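Local atomic coordinates of N-alpha-acetyltransferase 35, NatC auxiliary subunit (PDB entry 6YGA), a protein that serves as the auxiliary subunit of the yeast NatC N-terminal acetyltransferase, which acetylates the N-terminal Met of the L-A virus Gag protein. Residues Q193-I197 against V231-D235; Q205-A209 against L220-L224; E555-F559 against F722-T726. One frame throughout, in Å; residues are numbered along the deposited sequence.

Contact 1. Residues Q193-I197 against V231-D235; sequences QDVVI and VHLED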
# COMPACT_ATOMS: atom_id res chain seq x y z
N GLN B 193 -8.93 9.52 29.36
CA GLN B 193 -7.70 8.77 29.63
C GLN B 193 -7.49 8.56 31.12
O GLN B 193 -7.05 7.48 31.55
CB GLN B 193 -6.50 9.50 29.02
CG GLN B 193 -5.21 8.70 29.06
CD GLN B 193 -3.99 9.56 28.83
OE1 GLN B 193 -3.84 10.63 29.42
NE2 GLN B 193 -3.10 9.10 27.96
N ASP B 194 -7.80 9.57 31.94
CA ASP B 194 -7.57 9.45 33.37
C ASP B 194 -8.38 8.31 33.98
O ASP B 194 -7.88 7.56 34.82
CB ASP B 194 -7.91 10.77 34.07
CG ASP B 194 -7.09 11.94 33.54
OD1 ASP B 194 -5.90 11.73 33.19
OD2 ASP B 194 -7.63 13.06 33.46
N VAL B 195 -9.64 8.16 33.55
CA VAL B 195 -10.48 7.09 34.08
C VAL B 195 -9.93 5.73 33.68
O VAL B 195 -9.90 4.80 34.49
CB VAL B 195 -11.93 7.28 33.60
CG1 VAL B 195 -12.82 6.15 34.11
CG2 VAL B 195 -12.47 8.63 34.05
N VAL B 196 -9.47 5.60 32.43
CA VAL B 196 -8.97 4.31 31.95
C VAL B 196 -7.70 3.92 32.70
O VAL B 196 -7.54 2.76 33.11
CB VAL B 196 -8.75 4.37 30.43
CG1 VAL B 196 -8.17 3.06 29.92
CG2 VAL B 196 -10.05 4.70 29.72
N ILE B 197 -6.78 4.86 32.89
CA ILE B 197 -5.53 4.55 33.59
C ILE B 197 -5.81 4.22 35.05
O ILE B 197 -5.22 3.30 35.62
CB ILE B 197 -4.53 5.71 33.45
CG1 ILE B 197 -4.21 5.95 31.98
CG2 ILE B 197 -3.25 5.42 34.21
CD1 ILE B 197 -3.38 7.19 31.75
N VAL B 231 -2.37 2.78 26.29
CA VAL B 231 -3.28 3.90 26.51
C VAL B 231 -2.51 5.22 26.54
O VAL B 231 -3.04 6.27 26.17
CB VAL B 231 -4.07 3.68 27.81
CG1 VAL B 231 -4.95 4.88 28.12
CG2 VAL B 231 -4.92 2.42 27.69
N HIS B 232 -1.24 5.19 26.95
CA HIS B 232 -0.43 6.39 27.02
C HIS B 232 0.14 6.82 25.68
O HIS B 232 0.87 7.82 25.64
CB HIS B 232 0.73 6.17 28.00
CG HIS B 232 0.37 6.49 29.43
ND1 HIS B 232 0.31 7.78 29.91
CD2 HIS B 232 0.08 5.68 30.47
CE1 HIS B 232 -0.02 7.75 31.19
NE2 HIS B 232 -0.16 6.49 31.55
N LEU B 233 -0.16 6.11 24.59
CA LEU B 233 0.41 6.48 23.30
C LEU B 233 -0.16 7.79 22.78
O LEU B 233 0.49 8.46 21.97
CB LEU B 233 0.20 5.37 22.28
CG LEU B 233 1.12 4.15 22.40
CD1 LEU B 233 0.75 3.10 21.36
CD2 LEU B 233 2.57 4.57 22.26
N GLU B 234 -1.35 8.18 23.24
CA GLU B 234 -1.93 9.43 22.78
C GLU B 234 -1.21 10.65 23.34
O GLU B 234 -1.44 11.76 22.85
CB GLU B 234 -3.42 9.49 23.15
CG GLU B 234 -3.69 9.74 24.62
CD GLU B 234 -5.14 10.07 24.89
OE1 GLU B 234 -6.00 9.68 24.07
OE2 GLU B 234 -5.42 10.74 25.91
N ASP B 235 -0.33 10.47 24.33
CA ASP B 235 0.40 11.60 24.89
C ASP B 235 1.28 12.28 23.85
O ASP B 235 1.54 13.48 23.94
CB ASP B 235 1.25 11.16 26.09
CG ASP B 235 0.43 10.57 27.22
OD1 ASP B 235 -0.77 10.91 27.35
OD2 ASP B 235 0.99 9.77 28.00
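Q193 swings CG anti to its own nitrogen (chi1 -171°) and stays extended beyond it, which carries its amide over V231 and into the turn that follows; I197 points CG1 the other way, beside its backbone N, which brings CD1 against the H232 ring, the two side chains crossing at about a right angle. Helices 193-209 and 215-231 form a helical hairpin, and this contact joins its two free ends: Q193-I197 is the first turn of helix 193-209, V231 ends helix 215-231, and the turn after it leads to D235, the first residue of helix 235-238. NE2 of Q193 is gripped by two oxygens. The stronger bond goes to OD1 of D235 at 3.0 Å, nearly straight at 172°; the acceptor lies in the amide plane, while the amide comes to the syn side of the carboxylate but 34° out of its plane. The second, to the backbone O of V231 at 3.3 Å, is weak. The Q193 amide and D235 carboxylate planes stand steeply to each other. The Q193 and E234 chains instead come at each other head-on, their flat groups less steeply inclined, with CG of E234 3.5 Å from NE2 of Q193. OE1 of E234 is held by Y157 of helix 142-167, the helix that Q193, V196 and V231 also touch. Back along the Q193 chain, at V231, the contact turns apolar: V231 sends CG2 to V196 CG1 at 4.0 Å and CG1 past I197 CG1 at 4.1 Å. CD1 of I197 meets the imidazole obliquely, 3.3 Å from NE2 of H232, and H246 stacks on that ring. What fixes the ring's rotation is the other nitrogen: ND1 of H232 donates in the ring plane to the syn lone pair of D235 OD2, 2.8 Å away.

Contact 2. Residues Q205-A209 against L220-L224; sequences QILEA and LKHIL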
# COMPACT_ATOMS: atom_id res chain seq x y z
N GLN B 205 -3.77 -3.14 41.62
CA GLN B 205 -3.70 -3.26 43.07
C GLN B 205 -4.44 -4.49 43.57
O GLN B 205 -4.03 -5.09 44.57
CB GLN B 205 -4.26 -2.00 43.73
CG GLN B 205 -3.79 -0.67 43.12
CD GLN B 205 -2.28 -0.46 43.21
OE1 GLN B 205 -1.56 -1.20 43.88
NE2 GLN B 205 -1.80 0.58 42.53
N ILE B 206 -5.54 -4.87 42.91
CA ILE B 206 -6.22 -6.11 43.26
C ILE B 206 -5.29 -7.30 43.08
O ILE B 206 -5.28 -8.23 43.90
CB ILE B 206 -7.51 -6.27 42.43
CG1 ILE B 206 -8.53 -5.18 42.80
CG2 ILE B 206 -8.12 -7.66 42.62
CD1 ILE B 206 -9.86 -5.31 42.09
N LEU B 207 -4.47 -7.28 42.02
CA LEU B 207 -3.53 -8.37 41.80
C LEU B 207 -2.40 -8.36 42.83
O LEU B 207 -1.89 -9.42 43.19
CB LEU B 207 -2.96 -8.28 40.38
CG LEU B 207 -3.98 -8.25 39.24
CD1 LEU B 207 -3.29 -8.24 37.88
CD2 LEU B 207 -4.95 -9.42 39.35
N GLU B 208 -2.01 -7.18 43.31
CA GLU B 208 -1.01 -7.11 44.37
C GLU B 208 -1.52 -7.77 45.65
O GLU B 208 -0.75 -8.38 46.39
CB GLU B 208 -0.64 -5.65 44.66
CG GLU B 208 -0.37 -4.80 43.43
CD GLU B 208 1.07 -4.88 42.94
OE1 GLU B 208 1.82 -5.75 43.42
OE2 GLU B 208 1.45 -4.05 42.08
N ALA B 209 -2.83 -7.66 45.91
CA ALA B 209 -3.38 -8.18 47.16
C ALA B 209 -3.27 -9.70 47.24
O ALA B 209 -3.23 -10.26 48.34
CB ALA B 209 -4.84 -7.75 47.31
N LEU B 220 -0.62 -11.78 34.09
CA LEU B 220 -1.70 -10.80 34.12
C LEU B 220 -1.20 -9.44 34.58
O LEU B 220 -1.68 -8.40 34.10
CB LEU B 220 -2.83 -11.30 35.03
CG LEU B 220 -4.19 -10.63 34.86
CD1 LEU B 220 -4.59 -10.62 33.40
CD2 LEU B 220 -5.24 -11.34 35.71
N LYS B 221 -0.24 -9.41 35.51
CA LYS B 221 0.35 -8.14 35.92
C LYS B 221 1.07 -7.47 34.76
O LYS B 221 0.93 -6.25 34.55
CB LYS B 221 1.32 -8.37 37.09
CG LYS B 221 0.68 -8.91 38.36
CD LYS B 221 1.71 -9.08 39.46
CE LYS B 221 2.38 -7.76 39.80
NZ LYS B 221 3.52 -7.93 40.75
N HIS B 222 1.83 -8.23 33.97
CA HIS B 222 2.54 -7.64 32.84
C HIS B 222 1.56 -7.21 31.75
O HIS B 222 1.76 -6.16 31.12
CB HIS B 222 3.56 -8.62 32.28
CG HIS B 222 4.83 -8.70 33.07
ND1 HIS B 222 5.21 -9.83 33.76
CD2 HIS B 222 5.81 -7.78 33.29
CE1 HIS B 222 6.37 -9.61 34.36
NE2 HIS B 222 6.75 -8.38 34.09
N ILE B 223 0.52 -8.01 31.51
CA ILE B 223 -0.50 -7.64 30.53
C ILE B 223 -1.14 -6.31 30.91
O ILE B 223 -1.32 -5.42 30.07
CB ILE B 223 -1.54 -8.76 30.39
CG1 ILE B 223 -0.96 -9.95 29.62
CG2 ILE B 223 -2.80 -8.25 29.71
CD1 ILE B 223 -1.91 -11.12 29.51
N LEU B 224 -1.50 -6.16 32.19
CA LEU B 224 -2.15 -4.94 32.65
C LEU B 224 -1.26 -3.72 32.44
O LEU B 224 -1.73 -2.67 32.00
CB LEU B 224 -2.53 -5.08 34.12
CG LEU B 224 -3.90 -4.54 34.53
CD1 LEU B 224 -4.99 -5.26 33.77
CD2 LEU B 224 -4.13 -4.72 36.01
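L207 packs its CD1 methyl among L220, K221 and, one turn on, L224 of the facing helix. That one methyl lies 4.0 Å from CG of L220, 4.1 Å from CG of K221 and 4.1 Å from CD2 of L224, while the other L207 methyl, CD2, touches CD2 of L220. The leucine chains of L207 and L220 cross at about a right angle. L207 gets there with CG beside its backbone N (chi1 -55°), which turns both methyls to the facing helix. At the more open margin, E208 bends at chi2 and K221 at chi3, and their side chains cross at about a right angle and bring the ends together; OE1 of E208 stays 3.8 Å from NZ of K221, a long salt bridge that probably adds a loose electrostatic tie. Further out, helix 142-167 backs the apolar layer, with V147 against L220 and S150 and C151 against L224, and V89 of helix 85-104 also reaches L220. L224 leans on S203 and L204, one turn earlier on helix 193-209. The short helical segments run at 164° to one another, their axes 10.6 Å apart: a nearly antiparallel alpha-alpha hairpin, closed by the short connection between helices 193-209 and 215-231.

Contact 3. Residues E555-F559 against F722-T726; sequences EVFQF and FPIQT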
# COMPACT_ATOMS: atom_id res chain seq x y z
N GLU B 555 25.80 -0.63 -13.89
CA GLU B 555 24.69 -1.46 -14.35
C GLU B 555 24.55 -1.43 -15.86
O GLU B 555 24.29 -2.46 -16.49
CB GLU B 555 23.40 -1.00 -13.67
CG GLU B 555 23.39 -1.16 -12.16
CD GLU B 555 22.94 -2.54 -11.71
OE1 GLU B 555 23.13 -3.52 -12.47
OE2 GLU B 555 22.39 -2.65 -10.60
N VAL B 556 24.72 -0.25 -16.47
CA VAL B 556 24.61 -0.12 -17.92
C VAL B 556 25.69 -0.95 -18.62
O VAL B 556 25.42 -1.68 -19.58
CB VAL B 556 24.67 1.36 -18.34
CG1 VAL B 556 24.84 1.49 -19.85
CG2 VAL B 556 23.42 2.09 -17.88
N PHE B 557 26.93 -0.87 -18.13
CA PHE B 557 28.00 -1.70 -18.69
C PHE B 557 27.69 -3.19 -18.54
O PHE B 557 27.90 -3.97 -19.48
CB PHE B 557 29.33 -1.37 -18.02
CG PHE B 557 30.10 -0.27 -18.70
CD1 PHE B 557 30.70 -0.49 -19.93
CD2 PHE B 557 30.22 0.97 -18.11
CE1 PHE B 557 31.41 0.52 -20.55
CE2 PHE B 557 30.93 1.98 -18.73
CZ PHE B 557 31.53 1.75 -19.95
N GLN B 558 27.18 -3.59 -17.38
CA GLN B 558 26.83 -4.99 -17.16
C GLN B 558 25.79 -5.46 -18.17
O GLN B 558 25.90 -6.54 -18.75
CB GLN B 558 26.32 -5.19 -15.73
CG GLN B 558 26.04 -6.63 -15.37
CD GLN B 558 27.29 -7.47 -15.31
OE1 GLN B 558 27.93 -7.59 -14.26
NE2 GLN B 558 27.66 -8.05 -16.45
N PHE B 559 24.76 -4.63 -18.39
CA PHE B 559 23.73 -4.97 -19.37
C PHE B 559 24.34 -5.10 -20.77
O PHE B 559 24.02 -6.04 -21.50
CB PHE B 559 22.63 -3.90 -19.36
CG PHE B 559 21.45 -4.22 -20.24
CD1 PHE B 559 21.48 -3.92 -21.60
CD2 PHE B 559 20.30 -4.78 -19.71
CE1 PHE B 559 20.39 -4.20 -22.40
CE2 PHE B 559 19.21 -5.05 -20.51
CZ PHE B 559 19.25 -4.77 -21.86
N PHE B 722 19.67 -1.05 -6.74
CA PHE B 722 20.59 -1.51 -7.78
C PHE B 722 20.67 -3.03 -7.69
O PHE B 722 21.61 -3.58 -7.10
CB PHE B 722 21.97 -0.87 -7.62
CG PHE B 722 21.94 0.63 -7.50
CD1 PHE B 722 21.86 1.24 -6.26
CD2 PHE B 722 22.00 1.43 -8.63
CE1 PHE B 722 21.84 2.62 -6.14
CE2 PHE B 722 21.97 2.82 -8.52
CZ PHE B 722 21.89 3.41 -7.27
N PRO B 723 19.70 -3.74 -8.26
CA PRO B 723 19.74 -5.20 -8.20
C PRO B 723 20.88 -5.76 -9.04
O PRO B 723 21.45 -5.09 -9.89
CB PRO B 723 18.38 -5.62 -8.77
CG PRO B 723 17.98 -4.48 -9.64
CD PRO B 723 18.51 -3.25 -8.97
N ILE B 724 21.21 -7.02 -8.77
CA ILE B 724 22.29 -7.71 -9.46
C ILE B 724 21.71 -8.43 -10.67
O ILE B 724 20.82 -9.28 -10.53
CB ILE B 724 23.01 -8.69 -8.52
CG1 ILE B 724 23.39 -8.00 -7.21
CG2 ILE B 724 24.24 -9.27 -9.20
CD1 ILE B 724 24.40 -6.89 -7.37
N GLN B 725 22.21 -8.10 -11.86
CA GLN B 725 21.76 -8.75 -13.09
C GLN B 725 22.43 -10.12 -13.18
O GLN B 725 23.61 -10.23 -13.54
CB GLN B 725 22.09 -7.88 -14.30
CG GLN B 725 21.45 -6.50 -14.25
CD GLN B 725 21.82 -5.62 -15.43
OE1 GLN B 725 21.54 -5.97 -16.59
NE2 GLN B 725 22.43 -4.48 -15.16
N THR B 726 21.67 -11.17 -12.86
CA THR B 726 22.21 -12.50 -12.61
C THR B 726 21.82 -13.46 -13.73
O THR B 726 20.66 -13.48 -14.17
CB THR B 726 21.71 -13.04 -11.27
OG1 THR B 726 21.93 -12.05 -10.25
CG2 THR B 726 22.44 -14.32 -10.89
O HOH W 1 24.29 -6.17 -12.42
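Q725 and E555 meet at a slant, amide and carboxylate planes 34° apart, and the glutamine's NE2 spans two acceptors of the same residue. To OE1 of E555 it gives a 2.9 Å bond at 171°, with the acceptor in the amide plane but met on the anti side of the carboxylate and well out of its plane. To the backbone O of E555 the bond is 3.1 Å and clearly more bent. That carbonyl also takes the helical N-H of F559, and the two donors reach it from opposite faces of its plane. Q725 extends straight beyond CG, and this reach puts its OE1 at the edge of the F559 ring, 3.6 Å from CD2. Here strand 724-729, paired antiparallel with strand 708-713 in a two-stranded beta hairpin, lies against the long helix 511-564; the strand and helix segments point nearly the same way, at 9°. E555, bent at chi2, turns OE2 to the residues just before the strand, where it lies 2.7 Å from the backbone O of P723; F469 of helix 465-506 touches E555, F722 and P723. A water donates to OE1 of E555 and accepts from the backbone N of Q725, each at 2.9 Å.

Overall arrangement
Contacts 1 and 2 share helix 193-209 and its hairpin partner 215-231, contact 2 nested inside the loop that contact 1 closes, with their centres 18 Å apart. Contact 2, near the hairpin's connection, is mainly buried leucine packing with a long salt bridge at its margin. Contact 1, at the open end, is only partly buried and combines an amide of the helix bonded to the turn, a histidine-aspartate bond and a patch of valine and isoleucine. Helix 142-167 touches both. Contact 3 lies on the opposite side of the chain's centre, about 52 Å from contact 1 and 58 Å from contact 2 between centres. It is fully buried, yet polar: a glutamine, a glutamate and a water join helix to strand.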